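Local coordinates for tubulin-like protein CetZ (Methanosaeta thermophila, PDB 3ZID), which binds GTP, probably hydrolyses it and, as a tubulin/FtsZ homologue of the archaeal cytoskeleton, is thought to take part in control of cell shape, at residues T233-A239 / E313-V319; S111-G115 / N155-L160. All coordinates share one frame; numbering follows the deposited sequence.

Contact 1. Residues T233-A239 / E313-V319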
loop_
_atom_site.group_PDB
_atom_site.type_symbol
_atom_site.label_atom_id
_atom_site.label_comp_id
_atom_site.label_asym_id
_atom_site.label_seq_id
_atom_site.Cartn_x
_atom_site.Cartn_y
_atom_site.Cartn_z
ATOM N N THR A 233 3.978 -7.126 -3.088
ATOM C CA THR A 233 4.177 -5.844 -3.716
ATOM C C THR A 233 3.965 -5.984 -5.212
ATOM O O THR A 233 3.661 -7.080 -5.691
ATOM C CB THR A 233 5.571 -5.244 -3.387
ATOM O OG1 THR A 233 5.569 -3.839 -3.690
ATOM C CG2 THR A 233 6.681 -5.935 -4.184
ATOM N N LEU A 234 4.078 -4.868 -5.927
ATOM C CA LEU A 234 3.971 -4.866 -7.380
ATOM C C LEU A 234 5.305 -4.416 -7.979
ATOM O O LEU A 234 5.899 -3.428 -7.542
ATOM C CB LEU A 234 2.874 -3.908 -7.840
ATOM C CG LEU A 234 1.463 -4.212 -7.365
ATOM C CD1 LEU A 234 0.482 -3.159 -7.886
ATOM C CD2 LEU A 234 1.039 -5.592 -7.852
ATOM N N GLY A 235 5.750 -5.119 -9.009
ATOM C CA GLY A 235 6.904 -4.690 -9.785
ATOM C C GLY A 235 6.483 -4.257 -11.193
ATOM O O GLY A 235 5.405 -4.586 -11.670
ATOM N N TYR A 236 7.334 -3.494 -11.855
ATOM C CA TYR A 236 6.926 -2.893 -13.103
ATOM C C TYR A 236 8.144 -2.527 -13.905
ATOM O O TYR A 236 9.160 -2.130 -13.344
ATOM C CB TYR A 236 6.140 -1.633 -12.814
ATOM C CG TYR A 236 5.598 -0.908 -14.014
ATOM C CD1 TYR A 236 6.337 0.064 -14.675
ATOM C CD2 TYR A 236 4.313 -1.170 -14.460
ATOM C CE1 TYR A 236 5.803 0.744 -15.757
ATOM C CE2 TYR A 236 3.780 -0.503 -15.517
ATOM C CZ TYR A 236 4.523 0.441 -16.172
ATOM O OH TYR A 236 3.940 1.087 -17.234
ATOM N N TYR A 237 8.045 -2.690 -15.217
ATOM C CA TYR A 237 9.069 -2.202 -16.114
ATOM C C TYR A 237 8.503 -1.953 -17.482
ATOM O O TYR A 237 7.870 -2.824 -18.050
ATOM C CB TYR A 237 10.216 -3.188 -16.222
ATOM C CG TYR A 237 11.307 -2.707 -17.158
ATOM C CD1 TYR A 237 12.251 -1.772 -16.757
ATOM C CD2 TYR A 237 11.364 -3.180 -18.462
ATOM C CE1 TYR A 237 13.236 -1.343 -17.630
ATOM C CE2 TYR A 237 12.345 -2.763 -19.330
ATOM C CZ TYR A 237 13.262 -1.843 -18.914
ATOM O OH TYR A 237 14.211 -1.432 -19.796
ATOM N N GLN A 238 8.718 -0.749 -17.981
ATOM C CA GLN A 238 8.349 -0.379 -19.339
ATOM C C GLN A 238 9.594 -0.418 -20.220
ATOM O O GLN A 238 10.509 0.347 -19.993
ATOM C CB GLN A 238 7.790 1.032 -19.353
ATOM C CG GLN A 238 7.594 1.582 -20.743
ATOM C CD GLN A 238 6.443 0.931 -21.428
ATOM O OE1 GLN A 238 5.318 1.154 -21.036
ATOM N NE2 GLN A 238 6.709 0.100 -22.438
ATOM N N ALA A 239 9.640 -1.316 -21.196
ATOM C CA ALA A 239 10.763 -1.394 -22.130
ATOM C C ALA A 239 10.745 -0.281 -23.173
ATOM O O ALA A 239 9.695 0.300 -23.447
ATOM C CB ALA A 239 10.790 -2.763 -22.832
ATOM N N GLU A 313 5.292 -0.664 -26.927
ATOM C CA GLU A 313 6.519 -1.313 -26.498
ATOM C C GLU A 313 6.174 -2.097 -25.231
ATOM O O GLU A 313 5.378 -1.643 -24.422
ATOM C CB GLU A 313 7.600 -0.272 -26.229
ATOM C CG GLU A 313 7.737 0.783 -27.330
ATOM C CD GLU A 313 8.050 0.166 -28.676
ATOM O OE1 GLU A 313 8.962 -0.682 -28.748
ATOM O OE2 GLU A 313 7.381 0.517 -29.668
ATOM N N PRO A 314 6.727 -3.303 -25.093
ATOM C CA PRO A 314 6.327 -4.183 -23.996
ATOM C C PRO A 314 6.571 -3.617 -22.594
ATOM O O PRO A 314 7.525 -2.879 -22.369
ATOM C CB PRO A 314 7.161 -5.446 -24.225
ATOM C CG PRO A 314 8.255 -5.030 -25.207
ATOM C CD PRO A 314 7.680 -3.947 -26.019
ATOM N N ARG A 315 5.663 -3.949 -21.683
ATOM C CA ARG A 315 5.835 -3.642 -20.278
ATOM C C ARG A 315 5.434 -4.880 -19.478
ATOM O O ARG A 315 4.659 -5.739 -19.935
ATOM C CB ARG A 315 5.019 -2.421 -19.851
ATOM C CG ARG A 315 3.513 -2.558 -20.018
ATOM C CD ARG A 315 2.821 -1.399 -19.288
ATOM N NE ARG A 315 1.366 -1.508 -19.366
ATOM C CZ ARG A 315 0.524 -0.681 -18.751
ATOM N NH1 ARG A 315 1.001 0.307 -18.009
ATOM N NH2 ARG A 315 -0.790 -0.839 -18.889
ATOM N N VAL A 316 5.991 -4.980 -18.285
ATOM C CA VAL A 316 5.767 -6.135 -17.452
ATOM C C VAL A 316 5.305 -5.674 -16.087
ATOM O O VAL A 316 5.862 -4.742 -15.499
ATOM C CB VAL A 316 7.051 -6.984 -17.298
ATOM C CG1 VAL A 316 6.801 -8.171 -16.368
ATOM C CG2 VAL A 316 7.526 -7.480 -18.664
ATOM N N LEU A 317 4.278 -6.343 -15.601
ATOM C CA LEU A 317 3.849 -6.196 -14.229
ATOM C C LEU A 317 4.103 -7.493 -13.490
ATOM O O LEU A 317 3.740 -8.567 -13.942
ATOM C CB LEU A 317 2.368 -5.845 -14.163
ATOM C CG LEU A 317 1.816 -5.736 -12.730
ATOM C CD1 LEU A 317 2.151 -4.401 -12.168
ATOM C CD2 LEU A 317 0.315 -5.936 -12.745
ATOM N N SER A 318 4.708 -7.382 -12.325
ATOM C CA SER A 318 4.880 -8.541 -11.473
ATOM C C SER A 318 4.110 -8.352 -10.164
ATOM O O SER A 318 4.148 -7.286 -9.546
ATOM C CB SER A 318 6.371 -8.781 -11.212
ATOM O OG SER A 318 6.967 -7.639 -10.609
ATOM N N VAL A 319 3.380 -9.380 -9.769
ATOM C CA VAL A 319 2.688 -9.358 -8.493
ATOM C C VAL A 319 3.424 -10.383 -7.683
ATOM O O VAL A 319 3.472 -11.542 -8.055
ATOM C CB VAL A 319 1.191 -9.729 -8.609
ATOM C CG1 VAL A 319 0.499 -9.630 -7.229
ATOM C CG2 VAL A 319 0.484 -8.835 -9.673
#
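The ring of Tyr236 leans over to Arg315 of the neighbouring strand, its OH and CE2 reaching the CD and NH1 of the arginine. The two residues sit diagonally on antiparallel strands, the outermost strand 232-238 and its inner neighbour 315-322, in the mixed four-stranded sheet of the C-terminal domain of the tubulin/FtsZ fold. With CG of Tyr236 anti to its N (chi1 -178°), the phenol rises from the sheet and slants along the strand toward Arg315, and NH1 of Arg315 donates to OH of Tyr236 at 3.1 Å, nearly straight and in the guanidinium plane. Ring and guanidinium stand almost perpendicular, 86° apart, meeting at their edges. The same guanidinium is shared with the sheet and helix 186-210: NE bonds OE1 of Gln278, and Phe203 makes a cation-pi contact. A leucine in place of Tyr236 would probably leave NH1 without this acceptor and open a gap beside the arginine's CD.

Backbone bonds join the hydrogen-bonded pairs Gly235 with Ser318 and Tyr237 with Val316. Ser318 OG packs 3.1 Å from CA of Gly235, where a CB on Gly235 would clash with it; the hydroxyl itself is bonded to O of Ser253. On the face carrying Tyr236, Leu234 and Val319 lie side by side, CD2 to CG2 3.8 Å, and CD1 of Leu317 lies 3.3 Å from O of Gly235. Where strand 232-238 ends and strand 315-322 begins, Gln238 bends at chi2 (72°), bringing NE2 above the carbonyl plane of Glu313, 3.0 Å from its O, while its bond to O of Ala239, 3.2 Å, lies on a lone pair.

Contact 2. Residues S111-G115 / N155-L160; sequences SVSGG and NAAFCL. With GDP (guanosine-5'-diphosphate), chain C.
The phosphate-holding site of tubulin/FtsZ GTPases is built here from the end of strand 105-111 and the first part of the glycine-rich loop that continues through Thr116 and Gly117 into helix 117-131; helix 150-165 backs it. On the nucleotide side, OG of Ser111 donates to the ester oxygen O5' of GDP at 2.7 Å, and the amide N of Gly115 to the beta-phosphate oxygen O3B at 2.9 Å. Gly114 passes so close to the bridging O3A, CA at 3.3 Å, that a CB there would collide with it. The other side rests on the helix. Val112 spreads its branches over it: CG2 meets CB of Ala156 at 3.6 Å, CB touches SG of Cys159 at 3.7 Å, and CG1 reaches CD2 of Leu160. Asn155 reaches back to the loop: O of Ser113 lies in its amide plane (3° out of it), while ND2 approaches from above the plane of the Ser113 carbonyl, 2.9 Å from O. OG of Ser113, beside CB of Ala156, is held by O of Tyr152. One amide N thus grips two carbonyls, of Ser113 and Ala77, and with the valine anchor probably fixes the loop's curve, which presents backbone N-H groups to the phosphates.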
loop_
_atom_site.group_PDB
_atom_site.type_symbol
_atom_site.label_atom_id
_atom_site.label_comp_id
_atom_site.label_asym_id
_atom_site.label_seq_id
_atom_site.Cartn_x
_atom_site.Cartn_y
_atom_site.Cartn_z
ATOM N N SER A 111 -2.022 5.014 3.860
ATOM C CA SER A 111 -0.767 4.863 4.596
ATOM C C SER A 111 -1.059 4.141 5.910
ATOM O O SER A 111 -2.189 4.156 6.410
ATOM C CB SER A 111 -0.115 6.220 4.889
ATOM O OG SER A 111 -0.830 6.948 5.866
ATOM N N VAL A 112 -0.044 3.514 6.476
ATOM C CA VAL A 112 -0.222 2.820 7.723
ATOM C C VAL A 112 0.156 3.707 8.904
ATOM O O VAL A 112 -0.060 3.312 10.034
ATOM C CB VAL A 112 0.586 1.508 7.773
ATOM C CG1 VAL A 112 0.159 0.607 6.638
ATOM C CG2 VAL A 112 2.074 1.785 7.693
ATOM N N SER A 113 0.691 4.898 8.633
ATOM C CA SER A 113 1.299 5.766 9.656
ATOM C C SER A 113 0.455 6.935 10.161
ATOM O O SER A 113 0.723 7.480 11.228
ATOM C CB SER A 113 2.644 6.310 9.172
ATOM O OG SER A 113 3.626 5.295 9.165
ATOM N N GLY A 114 -0.551 7.337 9.404
ATOM C CA GLY A 114 -1.377 8.440 9.844
ATOM C C GLY A 114 -2.418 7.969 10.856
ATOM O O GLY A 114 -2.364 6.848 11.375
ATOM N N GLY A 115 -3.378 8.835 11.132
ATOM C CA GLY A 115 -4.411 8.539 12.106
ATOM C C GLY A 115 -5.699 8.077 11.456
ATOM O O GLY A 115 -6.397 7.214 11.982
ATOM N N ASN A 155 2.457 3.860 14.833
ATOM C CA ASN A 155 1.199 3.679 14.148
ATOM C C ASN A 155 1.354 2.608 13.085
ATOM O O ASN A 155 0.476 1.757 12.906
ATOM C CB ASN A 155 0.772 4.992 13.491
ATOM C CG ASN A 155 0.202 5.984 14.481
ATOM O OD1 ASN A 155 -0.090 5.633 15.619
ATOM N ND2 ASN A 155 0.016 7.228 14.037
ATOM N N ALA A 156 2.477 2.678 12.362
ATOM C CA ALA A 156 2.757 1.729 11.283
ATOM C C ALA A 156 2.750 0.298 11.791
ATOM O O ALA A 156 2.072 -0.565 11.243
ATOM C CB ALA A 156 4.086 2.049 10.639
ATOM N N ALA A 157 3.463 0.069 12.886
ATOM C CA ALA A 157 3.587 -1.270 13.452
ATOM C C ALA A 157 2.246 -1.862 13.834
ATOM O O ALA A 157 1.963 -3.020 13.515
ATOM C CB ALA A 157 4.532 -1.259 14.659
ATOM N N PHE A 158 1.425 -1.082 14.529
ATOM C CA PHE A 158 0.106 -1.572 14.935
ATOM C C PHE A 158 -0.898 -1.685 13.794
ATOM O O PHE A 158 -1.795 -2.542 13.822
ATOM C CB PHE A 158 -0.461 -0.733 16.062
ATOM C CG PHE A 158 0.318 -0.862 17.328
ATOM C CD1 PHE A 158 0.351 -2.071 18.010
ATOM C CD2 PHE A 158 0.993 0.220 17.845
ATOM C CE1 PHE A 158 1.071 -2.198 19.182
ATOM C CE2 PHE A 158 1.704 0.106 19.024
ATOM C CZ PHE A 158 1.738 -1.104 19.693
ATOM N N CYS A 159 -0.782 -0.794 12.820
ATOM C CA CYS A 159 -1.672 -0.860 11.664
ATOM C C CYS A 159 -1.423 -2.130 10.869
ATOM O O CYS A 159 -2.365 -2.842 10.493
ATOM C CB CYS A 159 -1.477 0.349 10.756
ATOM S SG CYS A 159 -2.510 0.258 9.270
ATOM N N LEU A 160 -0.154 -2.415 10.595
ATOM C CA LEU A 160 0.197 -3.622 9.842
ATOM C C LEU A 160 -0.304 -4.890 10.542
ATOM O O LEU A 160 -0.760 -5.843 9.890
ATOM C CB LEU A 160 1.706 -3.691 9.584
ATOM C CG LEU A 160 2.231 -2.703 8.534
ATOM C CD1 LEU A 160 3.758 -2.591 8.600
ATOM C CD2 LEU A 160 1.758 -3.120 7.127
HETATM P PB GDP C . -3.986 10.422 7.633
HETATM O O1B GDP C . -4.380 8.996 7.289
HETATM O O2B GDP C . -4.687 11.390 6.700
HETATM O O3B GDP C . -4.383 10.691 9.074
HETATM O O3A GDP C . -2.392 10.575 7.548
HETATM P PA GDP C . -1.566 10.401 6.183
HETATM O O1A GDP C . -1.050 11.714 5.705
HETATM O O2A GDP C . -2.322 9.653 5.107
HETATM O "O5'" GDP C . -0.402 9.456 6.713
HETATM C "C5'" GDP C . 0.915 9.975 6.812
HETATM C "C4'" GDP C . 1.857 8.968 6.169
HETATM O "O4'" GDP C . 1.542 8.896 4.777
HETATM C "C3'" GDP C . 3.269 9.475 6.280
HETATM O "O3'" GDP C . 4.115 8.327 6.254
HETATM C "C2'" GDP C . 3.424 10.277 5.018
HETATM O "O2'" GDP C . 4.795 10.309 4.636
HETATM C "C1'" GDP C . 2.619 9.463 4.025
HETATM N N9 GDP C . 1.978 10.234 2.959
HETATM C C8 GDP C . 1.172 11.306 3.094
HETATM N N7 GDP C . 0.716 11.709 1.883
HETATM C C5 GDP C . 1.244 10.874 0.965
HETATM C C6 GDP C . 1.163 10.714 -0.490
HETATM O O6 GDP C . 0.500 11.508 -1.169
HETATM N N1 GDP C . 1.840 9.713 -1.049
HETATM C C2 GDP C . 2.581 8.855 -0.337
HETATM N N2 GDP C . 3.239 7.879 -0.997
HETATM N N3 GDP C . 2.712 8.921 1.011
HETATM C C4 GDP C . 2.061 9.894 1.686
#

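Both segments of contact 2 precede those of contact 1 along the chain. Their centres lie 28 Å apart and their nearest atoms about 11 Å, without touching. Contact 2 belongs to the nucleotide-binding domain, where the loop follows strand 105-111 of the parallel six-stranded sheet; contact 1 belongs to the separate mixed sheet. Helix 186-210 runs between them in sequence: Phe203 and Arg200 meet contact 1, and Asn194 and Tyr190 of the same helix bond GDP. This is the two-domain plan of tubulin and FtsZ, in which one long helix connects the nucleotide site with the C-terminal domain.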